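Local coordinates for possible exported protein (Mycobacterium tuberculosis, PDB 3MAY) that binds heme and delivers it to the membrane proteins MmpL3 and MmpL11 as part of a heme-iron acquisition system, at the interface of chains A and B. Coordinates in Å, arbitrary orientation; residue numbers count along the deposited sequence, not the author numbering. Chains: chain A/B, Possible exported protein.

The interface of chains A and B. Residues chain A 83, 88, 91-92, 94-95; chain B 43-46.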
ATOM      1  N   PRO A  83     -12.340  12.178  -2.592  1.00 75.26           N
ATOM      2  CA  PRO A  83     -11.395  11.071  -2.712  1.00 76.82           C
ATOM      3  C   PRO A  83     -12.158   9.847  -3.159  1.00 77.26           C
ATOM      4  O   PRO A  83     -12.524   9.760  -4.342  1.00 78.93           O
ATOM      5  CB  PRO A  83     -10.888  10.884  -1.271  1.00 76.28           C
ATOM      6  CG  PRO A  83     -11.232  12.221  -0.523  1.00 75.15           C
ATOM      7  CD  PRO A  83     -11.954  13.103  -1.504  1.00 75.72           C
ATOM      8  N   GLN A  88      -7.370   8.134  -6.054  1.00 89.13           N
ATOM      9  CA  GLN A  88      -7.605   8.928  -4.832  1.00 88.92           C
ATOM     10  C   GLN A  88      -7.740   8.114  -3.524  1.00 87.15           C
ATOM     11  O   GLN A  88      -7.217   8.492  -2.463  1.00 87.40           O
ATOM     12  CB  GLN A  88      -8.899   9.751  -5.018  1.00 88.58           C
ATOM     13  CG  GLN A  88      -8.772  11.028  -5.865  1.00 91.41           C
ATOM     14  CD  GLN A  88      -8.500  12.264  -5.024  1.00 93.16           C
ATOM     15  OE1 GLN A  88      -7.876  13.242  -5.493  1.00 95.38           O
ATOM     16  NE2 GLN A  88      -8.978  12.241  -3.771  1.00 90.75           N
ATOM     17  N   GLY A  91      -4.676   6.951  -1.170  1.00 87.47           N
ATOM     18  CA  GLY A  91      -4.246   8.064  -0.336  1.00 89.01           C
ATOM     19  C   GLY A  91      -5.206   8.304   0.806  1.00 88.00           C
ATOM     20  O   GLY A  91      -4.778   8.490   1.945  1.00 88.74           O
ATOM     21  N   LEU A  92      -6.504   8.294   0.493  1.00 86.79           N
ATOM     22  CA  LEU A  92      -7.563   8.466   1.498  1.00 86.30           C
ATOM     23  C   LEU A  92      -7.447   7.412   2.606  1.00 87.08           C
ATOM     24  O   LEU A  92      -7.367   7.749   3.784  1.00 87.29           O
ATOM     25  CB  LEU A  92      -8.961   8.418   0.844  1.00 84.36           C
ATOM     26  CG  LEU A  92     -10.151   8.418   1.815  1.00 82.67           C
ATOM     27  CD1 LEU A  92     -10.430   9.827   2.296  1.00 82.23           C
ATOM     28  CD2 LEU A  92     -11.392   7.797   1.200  1.00 81.78           C
ATOM     29  N   GLN A  94      -4.897   5.417   3.507  1.00 94.29           N
ATOM     30  CA  GLN A  94      -3.767   5.575   4.390  1.00 97.73           C
ATOM     31  C   GLN A  94      -4.225   6.447   5.529  1.00 97.99           C
ATOM     32  O   GLN A  94      -4.268   6.012   6.675  1.00 99.06           O
ATOM     33  CB  GLN A  94      -2.581   6.234   3.700  1.00 99.81           C
ATOM     34  CG  GLN A  94      -1.284   5.912   4.395  1.00103.94           C
ATOM     35  CD  GLN A  94      -1.133   4.412   4.616  1.00105.68           C
ATOM     36  OE1 GLN A  94      -0.666   3.682   3.733  1.00106.41           O
ATOM     37  NE2 GLN A  94      -1.542   3.943   5.796  1.00105.67           N
ATOM     38  N   ALA A  95      -4.660   7.646   5.142  1.00 97.18           N
ATOM     39  CA  ALA A  95      -4.837   8.812   6.000  1.00 97.46           C
ATOM     40  C   ALA A  95      -5.974   8.711   6.999  1.00 95.66           C
ATOM     41  O   ALA A  95      -5.883   9.287   8.087  1.00 96.91           O
ATOM     42  CB  ALA A  95      -4.985  10.050   5.161  1.00 97.79           C
TER
ATOM     43  N   GLN B  43       2.145  12.911   4.059  1.00 77.88           N
ATOM     44  CA  GLN B  43       1.858  11.542   4.529  1.00 79.96           C
ATOM     45  C   GLN B  43       1.074  10.678   3.521  1.00 79.64           C
ATOM     46  O   GLN B  43       0.248   9.859   3.894  1.00 81.13           O
ATOM     47  CB  GLN B  43       1.105  11.602   5.877  1.00 83.62           C
ATOM     48  CG  GLN B  43       1.965  12.023   7.046  1.00 84.83           C
ATOM     49  CD  GLN B  43       2.590  10.834   7.740  1.00 85.68           C
ATOM     50  OE1 GLN B  43       2.843  10.874   8.950  1.00 88.73           O
ATOM     51  NE2 GLN B  43       2.801   9.754   6.999  1.00 82.54           N
ATOM     52  N   VAL B  44       1.354  10.855   2.232  1.00 77.89           N
ATOM     53  CA  VAL B  44       0.507  10.285   1.165  1.00 77.74           C
ATOM     54  C   VAL B  44      -0.969  10.646   1.377  1.00 80.20           C
ATOM     55  O   VAL B  44      -1.837   9.780   1.470  1.00 82.14           O
ATOM     56  CB  VAL B  44       0.683   8.750   0.981  1.00 77.52           C
ATOM     57  CG1 VAL B  44       0.299   8.352  -0.446  1.00 75.70           C
ATOM     58  CG2 VAL B  44       2.139   8.345   1.249  1.00 75.80           C
ATOM     59  N   GLY B  45      -1.229  11.950   1.456  1.00 80.28           N
ATOM     60  CA  GLY B  45      -2.583  12.473   1.494  1.00 82.18           C
ATOM     61  C   GLY B  45      -3.271  12.395   0.141  1.00 81.30           C
ATOM     62  O   GLY B  45      -2.621  12.305  -0.906  1.00 78.56           O
ATOM     63  N   PRO B  46      -4.606  12.424   0.148  1.00 83.40           N
ATOM     64  CA  PRO B  46      -5.348  12.560  -1.107  1.00 83.23           C
ATOM     65  C   PRO B  46      -4.848  13.723  -1.999  1.00 80.88           C
ATOM     66  O   PRO B  46      -4.678  13.545  -3.204  1.00 79.75           O
ATOM     67  CB  PRO B  46      -6.772  12.789  -0.624  1.00 86.62           C
ATOM     68  CG  PRO B  46      -6.821  12.078   0.670  1.00 87.84           C
ATOM     69  CD  PRO B  46      -5.485  12.134   1.287  1.00 85.73           C
TER
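The carbonyl oxygen of A:Gly91 is the polar atom most closely approached across this patch, yet no donor of chain B grips it: the count of bonds from the partner is zero. Its neighbour is another acceptor, O of B:Val44, 3.2 Å from A:Gly91 O, so the meeting of the two carbonyls would if anything be mildly repulsive, and packing of carbon against backbone appears to hold this patch. In this helical heme-binding protein of the mycobacterial haemophore family, the C-terminal helix 86-95 of one copy receives the loop and first residue of helix 46-57 of another, in a small patch of 185 Å² in sum that belongs to a larger, not exactly two-fold interface and may reflect crystal packing rather than a physiological oligomer. B:Pro46, which opens that helix, lays the rim of its pyrrolidine ring along the helix backbone of chain A. CD sits 3.8 Å from A:Gly91 O, and CG lies 3.8 Å from CA of A:Leu92. At A:Gly91 no side chain stands between the helix and the ring. A:Leu92 meets the proline through its backbone, while its side chain, CG anti to the backbone N (chi1 173°), runs across the direction of approach rather than towards the ring, so that the contact falls on CA. A:Gln88 meets the ring at CB, next along from CG: its chain, bent at chi2 (-93°), brings the amide NE2 to 3.9 Å from B:Pro46 CB, with the two side chains crossing at about a right angle. In the turn before B:Gly45 and the proline, B:Gln43 and B:Val44 both have positive phi, in the left-handed region, and this turn carries their backbone past A:Gly91 and A:Gln94.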